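Local coordinates for putative cathepsin d (Ixodes ricinus, PDB 5N7Q), which is an aspartic peptidase of the pepsin-like A1 family, caught here with the inhibitor pepstatin A, and probably cleaves internal peptide bonds in proteins, at residues Leu125-Pro130 with Val172-Ile177; Pro237-Ser242 with Pro310-Gly315; Val270-Ser275 with Ser300-Leu305. All blocks are in the same frame, centred on the assembly; numbering follows the deposited sequence. Where two conformers were deposited one is given.

Contact 1 joins the Asp36 half of a pepsin-like aspartic peptidase to strand 170-174 of the sheet between the lobes, and the side chain of Leu127 lies about 6 Å from that of Asp36, a predicted catalytic residue. Contacts 2 and 3 belong to the half of Asp227; their centres are about 7 Å apart and they touch, Val240 CG1 lying 3.4 Å from Phe302 O. The centre of contact 1 is about 25 Å from that of contact 2 and 23 Å from that of contact 3. Leu125-Gly126 and Leu314-Gly315 occupy corresponding places in the two pseudo-symmetric halves. Ile313, Met303 and Leu305 pack against the bound inhibitor.

Contact 1 of 3, residues Leu125-Pro130 with Val172-Ile177; sequences LGLAYP and VLFGGI
Leu127 and Val172 mark the closest approach of the two backbones, yet their CA atoms are 10.5 Å apart, so the gap is bridged by side chains alone. Leu127 stands just beyond the end of strand 123-126, while Val172 and Phe174, two residues apart on strand 170-174, both direct their CB atoms at it. The isobutyl group divides its methyls between these two. Leu127 CD2 comes in at the edge of the Phe174 ring, in its plane, 3.8 Å from Phe174 CE1 and within 4.1 Å of Phe174 CZ. Leu127 CD1 makes the looser approach, 4.5 Å from Val172 CG1. Leu127 has CG beside its backbone N (chi1 -67°), which carries CG across the gap; chi2 near 170° then gives CD2 to Phe174 and CD1 to Val172. The phenyl ring is also packed within its own strand: Val172 CG1 lies 3.5 Å above one face, offset toward the rim. A valine on a face and a leucine at the edge thus make a compact apolar cluster, all three residues being buried. Phe174 is itself second in a type II beta turn from Leu173 to Gly176, and Gly175 third, with positive phi. The base of Leu127 is held by backbone bonding to Asp36, a predicted active-site residue, and by its carbonyl O, which accepts from Trp197 NE1. Strand 123-126 runs parallel to strand 29-36 and carries the Leu-Gly pair characteristic of the psi-shaped loop in this family. Phe35 of strand 29-36 and Phe156 of strand 155-160 touch both Leu127 and Phe174, and Phe141 and Met144 of helix 140-146 cover more of Phe174, so the cluster joins strands 29-36 and 123-126 to this helix and to strands 155-160 and 170-174.

Contact 2 of 3, residues Pro237-Ser242 with Pro310-Gly315; sequences PEEVDS and PLWILG
Glu239 OE2 stands at the edge of the Trp312 indole, in the ring plane and 3.8 Å from Trp312 CZ2, while Val240 CG2 approaches obliquely; no group of 237-242 is stacked flat on either face. The carboxylate plane is turned 75° from the indole, and the glutamate runs across the tryptophan at about a right angle, Glu239 CB also reaching to 4.1 Å of Trp312 CZ2. An oxygen at the C-H rim of an aromatic ring is probably favoured weakly by electrostatics; the stronger hold on OE2 is the backbone N of Cys218, which donates a hydrogen bond to it and fixes the carboxylate beside the ring. Val240 CG2 passes 4.1 Å from Trp312 CZ3, the two side chains running in opposite directions. With chi1 at 174°, Val240 sets CG2 beside its own N for this contact, while CG1 packs on the backbone of Phe302-Gly304. Backbone separation is wide, 9.7 Å between the CA atoms of Val240 and Trp312, so the large indole spans most of it. Cys222, the disulfide partner of Cys218, and Pro236 also touch Trp312, so the glutamate and the tryptophan both reach the short loop closed by the Cys218-Cys222 disulfide. Strand 312-314 lies parallel to strand 222-226 and antiparallel to strand 233-235, and helix 237-247, which follows the latter by way of Pro236, is packed against this group of strands by the contact.

Contact 3 of 3, residues Val270-Ser275 with Ser300-Leu305; sequences VTFTIS and SGFMGL
Phe302 reaches from strand 295-304 to Val270 and Phe272, and its ring carries the whole contact. Its CB is directed at the other strand, and CG lies anti to the carbonyl carbon (chi1 -49°), a torsion that extends the ring into the 10.0 Å interval between the CA atoms of Phe302 and Val270. At the rim the contacts begin. Phe302 CE1 has two neighbours: Val270 CG1 at 4.0 Å and Phe272 CE1 at 4.2 Å. Phe302 CE2, on the other flank, meets Val270 CG2 at 3.9 Å. Phe302 CZ lies nearest the valine, 3.7 Å from Val270 CG1 and 3.8 Å from Val270 CB. Val270 and Phe302 come from opposite directions, and both methyls lie on one side of the ring plane, obliquely past the CZ end. Phe272 instead slides past: CE1 of Phe302 stands at the edge of the Phe272 ring, near its plane, whereas Phe272 CE1 lies obliquely to the Phe302 ring, so the two rings are not stacked. All three residues are buried. The backbone that bears Phe302 is fixed just upstream by an ST turn, in which Phe302 N donates to Ser300 OG over 3.3 Å at 165°. Asn244 of helix 237-247 also holds this place, its OD1 bonded to Ser300 OG and its ND2 to Phe302 O. Ile233 of strand 233-235 touches both phenylalanines, and the Tyr286 ring meets that of Phe302. In the beta core of this pepsin-like lobe, strand 270-274, paired with 198-206 and 277-281, is thus joined by aromatic and aliphatic side chains to strand 295-304, whose Met303 reaches the inhibitor.

Contact 1 of 3, residues Leu125-Pro130 with Val172-Ile177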
# COMPACT_ATOMS: atom_id res chain seq x y z
N LEU A 125 5.48 6.80 -3.72
CA LEU A 125 5.80 7.67 -2.59
C LEU A 125 5.67 6.81 -1.35
O LEU A 125 4.54 6.47 -0.88
CB LEU A 125 4.87 8.90 -2.55
CG LEU A 125 5.24 10.02 -1.55
CD1 LEU A 125 4.63 11.35 -2.00
CD2 LEU A 125 4.80 9.66 -0.14
N GLY A 126 6.82 6.42 -0.81
CA GLY A 126 6.83 5.54 0.35
C GLY A 126 6.50 6.25 1.65
O GLY A 126 6.93 7.37 1.89
N LEU A 127 5.72 5.56 2.49
CA LEU A 127 5.21 6.04 3.77
C LEU A 127 5.61 5.14 4.95
O LEU A 127 5.09 5.30 6.07
CB LEU A 127 3.69 6.17 3.72
CG LEU A 127 3.12 7.25 2.79
CD1 LEU A 127 1.62 7.07 2.67
CD2 LEU A 127 3.46 8.65 3.31
N ALA A 128 6.60 4.27 4.71
CA ALA A 128 7.15 3.40 5.76
C ALA A 128 8.16 4.17 6.59
O ALA A 128 8.40 5.36 6.38
CB ALA A 128 7.77 2.16 5.14
N TYR A 129 8.70 3.51 7.60
CA TYR A 129 9.68 4.13 8.48
C TYR A 129 10.98 4.43 7.74
O TYR A 129 11.37 3.71 6.83
CB TYR A 129 9.97 3.23 9.67
CG TYR A 129 8.89 3.26 10.75
CD1 TYR A 129 8.96 4.19 11.80
CD2 TYR A 129 7.84 2.36 10.74
CE1 TYR A 129 7.97 4.22 12.80
CE2 TYR A 129 6.86 2.37 11.72
CZ TYR A 129 6.96 3.29 12.77
OH TYR A 129 5.98 3.28 13.77
N PRO A 130 11.72 5.44 8.20
CA PRO A 130 12.93 5.82 7.48
C PRO A 130 14.06 4.81 7.61
O PRO A 130 15.01 4.85 6.82
CB PRO A 130 13.33 7.15 8.14
CG PRO A 130 12.68 7.10 9.52
CD PRO A 130 11.38 6.41 9.26
N VAL A 172 -5.57 9.67 1.42
CA VAL A 172 -4.58 9.67 2.50
C VAL A 172 -4.69 11.02 3.20
O VAL A 172 -4.46 12.04 2.56
CB VAL A 172 -3.14 9.43 2.00
CG1 VAL A 172 -2.21 9.36 3.19
CG2 VAL A 172 -3.02 8.14 1.18
N LEU A 173 -5.05 11.02 4.48
CA LEU A 173 -5.16 12.26 5.24
C LEU A 173 -3.91 12.46 6.05
O LEU A 173 -3.67 11.77 7.04
CB LEU A 173 -6.39 12.23 6.14
CG LEU A 173 -6.64 13.49 6.97
CD1 LEU A 173 -6.90 14.67 6.07
CD2 LEU A 173 -7.84 13.26 7.85
N PHE A 174 -3.10 13.43 5.64
CA PHE A 174 -1.87 13.74 6.36
C PHE A 174 -2.13 14.67 7.55
O PHE A 174 -2.61 15.78 7.35
CB PHE A 174 -0.84 14.35 5.40
CG PHE A 174 -0.33 13.37 4.38
CD1 PHE A 174 0.69 12.50 4.70
CD2 PHE A 174 -0.90 13.28 3.12
CE1 PHE A 174 1.14 11.56 3.79
CE2 PHE A 174 -0.44 12.35 2.20
CZ PHE A 174 0.59 11.50 2.53
N GLY A 175 -1.83 14.20 8.76
CA GLY A 175 -2.00 15.05 9.95
C GLY A 175 -3.37 15.00 10.57
O GLY A 175 -3.76 15.88 11.31
N GLY A 176 -4.13 13.95 10.30
CA GLY A 176 -5.43 13.83 10.93
C GLY A 176 -6.05 12.45 10.81
O GLY A 176 -5.56 11.59 10.05
N ILE A 177 -7.14 12.26 11.56
CA ILE A 177 -7.99 11.05 11.53
C ILE A 177 -9.40 11.55 11.30
O ILE A 177 -9.88 12.32 12.11
CB ILE A 177 -7.95 10.28 12.87
CG1 ILE A 177 -6.52 9.98 13.34
CG2 ILE A 177 -8.78 9.01 12.76
CD1 ILE A 177 -6.42 9.41 14.75

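Contact 2 of 3, residues Pro237-Ser242 with Pro310-Gly315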
# COMPACT_ATOMS: atom_id res chain seq x y z
N PRO A 237 3.37 -19.12 2.72
CA PRO A 237 2.77 -20.02 1.72
C PRO A 237 2.06 -21.25 2.25
O PRO A 237 0.99 -21.59 1.80
CB PRO A 237 3.95 -20.39 0.83
CG PRO A 237 4.84 -19.21 0.90
CD PRO A 237 4.70 -18.65 2.29
N GLU A 238 2.64 -21.89 3.26
CA GLU A 238 2.03 -23.09 3.81
C GLU A 238 0.62 -22.82 4.36
O GLU A 238 -0.28 -23.61 4.14
CB GLU A 238 2.93 -23.73 4.86
CG GLU A 238 4.17 -24.36 4.26
N GLU A 239 0.44 -21.70 5.05
CA GLU A 239 -0.83 -21.31 5.63
C GLU A 239 -1.81 -20.83 4.58
O GLU A 239 -2.96 -21.19 4.65
CB GLU A 239 -0.60 -20.27 6.72
CG GLU A 239 0.17 -20.91 7.88
CD GLU A 239 -0.02 -20.26 9.23
OE1 GLU A 239 0.87 -20.43 10.09
OE2 GLU A 239 -1.05 -19.64 9.50
N VAL A 240 -1.34 -20.03 3.62
CA VAL A 240 -2.19 -19.57 2.54
C VAL A 240 -2.63 -20.72 1.64
O VAL A 240 -3.77 -20.75 1.19
CB VAL A 240 -1.49 -18.45 1.76
CG1 VAL A 240 -2.30 -18.04 0.53
CG2 VAL A 240 -1.24 -17.24 2.66
N ASP A 241 -1.73 -21.67 1.41
CA ASP A 241 -2.14 -22.91 0.69
C ASP A 241 -3.35 -23.58 1.38
O ASP A 241 -4.33 -23.91 0.73
CB ASP A 241 -0.97 -23.91 0.59
CG ASP A 241 0.10 -23.51 -0.37
OD1 ASP A 241 -0.08 -22.60 -1.21
OD2 ASP A 241 1.20 -24.13 -0.30
N SER A 242 -3.25 -23.77 2.70
CA SER A 242 -4.32 -24.39 3.47
C SER A 242 -5.60 -23.56 3.52
O SER A 242 -6.70 -24.10 3.39
CB SER A 242 -3.84 -24.71 4.88
OG SER A 242 -2.73 -25.59 4.84
N PRO A 310 8.70 -14.77 8.54
CA PRO A 310 7.33 -14.98 8.08
C PRO A 310 6.40 -13.90 8.61
O PRO A 310 6.44 -13.55 9.79
CB PRO A 310 6.94 -16.34 8.66
CG PRO A 310 8.19 -17.00 9.07
CD PRO A 310 9.22 -15.95 9.27
N LEU A 311 5.62 -13.34 7.70
CA LEU A 311 4.59 -12.42 8.11
C LEU A 311 3.51 -12.33 7.06
O LEU A 311 3.63 -12.84 5.94
CB LEU A 311 5.13 -11.03 8.49
CG LEU A 311 5.87 -10.24 7.41
CD1 LEU A 311 4.90 -9.56 6.46
CD2 LEU A 311 6.79 -9.18 7.99
N TRP A 312 2.41 -11.76 7.49
CA TRP A 312 1.27 -11.51 6.63
C TRP A 312 1.30 -10.06 6.22
O TRP A 312 1.52 -9.16 7.05
CB TRP A 312 -0.04 -11.75 7.38
CG TRP A 312 -0.26 -13.20 7.79
CD1 TRP A 312 0.35 -13.86 8.82
CD2 TRP A 312 -1.18 -14.14 7.20
NE1 TRP A 312 -0.13 -15.15 8.91
CE2 TRP A 312 -1.06 -15.35 7.93
CE3 TRP A 312 -2.09 -14.07 6.13
CZ2 TRP A 312 -1.81 -16.49 7.60
CZ3 TRP A 312 -2.82 -15.21 5.82
CH2 TRP A 312 -2.69 -16.39 6.57
N ILE A 313 1.10 -9.80 4.94
CA ILE A 313 0.94 -8.42 4.48
C ILE A 313 -0.56 -8.15 4.31
O ILE A 313 -1.23 -8.81 3.48
CB ILE A 313 1.66 -8.13 3.16
CG1 ILE A 313 3.19 -8.36 3.26
CG2 ILE A 313 1.36 -6.69 2.73
CD1 ILE A 313 3.94 -8.19 1.94
N LEU A 314 -1.07 -7.24 5.11
CA LEU A 314 -2.46 -6.79 5.03
C LEU A 314 -2.51 -5.63 4.04
O LEU A 314 -2.19 -4.51 4.37
CB LEU A 314 -2.98 -6.42 6.42
CG LEU A 314 -2.92 -7.51 7.49
CD1 LEU A 314 -3.61 -7.07 8.76
CD2 LEU A 314 -3.54 -8.80 6.97
N GLY A 315 -2.85 -5.94 2.80
CA GLY A 315 -2.96 -4.97 1.72
C GLY A 315 -4.38 -4.47 1.57
O GLY A 315 -5.16 -4.51 2.52

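Contact 3 of 3, residues Val270-Ser275 with Ser300-Leu305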
# COMPACT_ATOMS: atom_id res chain seq x y z
N VAL A 270 -13.47 -14.75 6.42
CA VAL A 270 -12.14 -14.97 6.98
C VAL A 270 -11.86 -13.85 7.97
O VAL A 270 -12.09 -12.69 7.67
CB VAL A 270 -11.07 -15.02 5.88
CG1 VAL A 270 -9.67 -15.15 6.43
CG2 VAL A 270 -11.33 -16.19 4.93
N THR A 271 -11.37 -14.20 9.16
CA THR A 271 -11.27 -13.25 10.27
C THR A 271 -9.85 -13.15 10.81
O THR A 271 -9.22 -14.18 11.09
CB THR A 271 -12.23 -13.67 11.38
OG1 THR A 271 -13.56 -13.74 10.86
CG2 THR A 271 -12.18 -12.69 12.57
N PHE A 272 -9.37 -11.92 11.00
CA PHE A 272 -8.07 -11.61 11.61
C PHE A 272 -8.33 -11.04 12.98
O PHE A 272 -9.17 -10.15 13.14
CB PHE A 272 -7.29 -10.58 10.78
CG PHE A 272 -6.76 -11.13 9.51
CD1 PHE A 272 -7.62 -11.34 8.43
CD2 PHE A 272 -5.42 -11.49 9.37
CE1 PHE A 272 -7.15 -11.90 7.26
CE2 PHE A 272 -4.95 -12.05 8.20
CZ PHE A 272 -5.81 -12.26 7.15
N THR A 273 -7.69 -11.62 14.00
CA THR A 273 -7.85 -11.14 15.37
C THR A 273 -6.62 -10.31 15.71
O THR A 273 -5.50 -10.80 15.66
CB THR A 273 -8.04 -12.30 16.36
OG1 THR A 273 -9.25 -13.00 16.03
CG2 THR A 273 -8.15 -11.73 17.80
N ILE A 274 -6.85 -9.05 16.07
CA ILE A 274 -5.78 -8.09 16.32
C ILE A 274 -6.15 -7.34 17.59
O ILE A 274 -7.26 -6.85 17.70
CB ILE A 274 -5.62 -7.08 15.15
CG1 ILE A 274 -5.50 -7.83 13.80
CG2 ILE A 274 -4.45 -6.16 15.42
CD1 ILE A 274 -5.55 -6.91 12.58
N SER A 275 -5.23 -7.31 18.54
CA SER A 275 -5.50 -6.73 19.87
C SER A 275 -6.78 -7.30 20.51
O SER A 275 -7.53 -6.59 21.19
CB SER A 275 -5.51 -5.20 19.81
OG SER A 275 -4.21 -4.70 19.47
N SER A 300 -8.68 -15.29 -5.53
CA SER A 300 -8.65 -15.30 -4.09
C SER A 300 -7.73 -14.19 -3.59
O SER A 300 -6.58 -14.11 -4.02
CB SER A 300 -8.11 -16.62 -3.60
OG SER A 300 -7.89 -16.55 -2.20
N GLY A 301 -8.22 -13.41 -2.66
CA GLY A 301 -7.43 -12.34 -2.08
C GLY A 301 -6.40 -12.76 -1.06
O GLY A 301 -5.86 -11.91 -0.37
N PHE A 302 -6.14 -14.06 -0.95
CA PHE A 302 -5.07 -14.58 -0.09
C PHE A 302 -4.04 -15.26 -0.94
O PHE A 302 -4.34 -16.29 -1.57
CB PHE A 302 -5.62 -15.52 1.00
CG PHE A 302 -6.76 -14.94 1.74
CD1 PHE A 302 -6.55 -14.03 2.75
CD2 PHE A 302 -8.06 -15.26 1.38
CE1 PHE A 302 -7.63 -13.46 3.40
CE2 PHE A 302 -9.14 -14.71 2.03
CZ PHE A 302 -8.91 -13.78 3.04
N MET A 303 -2.84 -14.70 -1.01
CA MET A 303 -1.75 -15.19 -1.82
C MET A 303 -0.50 -15.48 -0.97
O MET A 303 -0.24 -14.82 0.02
CB MET A 303 -1.45 -14.23 -2.95
CG MET A 303 -1.04 -12.84 -2.51
SD MET A 303 -0.46 -11.79 -3.86
CE MET A 303 1.23 -12.29 -4.06
N GLY A 304 0.30 -16.44 -1.39
CA GLY A 304 1.49 -16.81 -0.64
C GLY A 304 2.69 -15.93 -0.98
O GLY A 304 2.91 -15.58 -2.15
N LEU A 305 3.44 -15.53 0.05
CA LEU A 305 4.67 -14.76 -0.14
C LEU A 305 5.61 -15.05 1.03
O LEU A 305 5.30 -14.76 2.18
CB LEU A 305 4.40 -13.25 -0.27
CG LEU A 305 5.66 -12.40 -0.48
CD1 LEU A 305 6.46 -12.79 -1.72
CD2 LEU A 305 5.31 -10.91 -0.56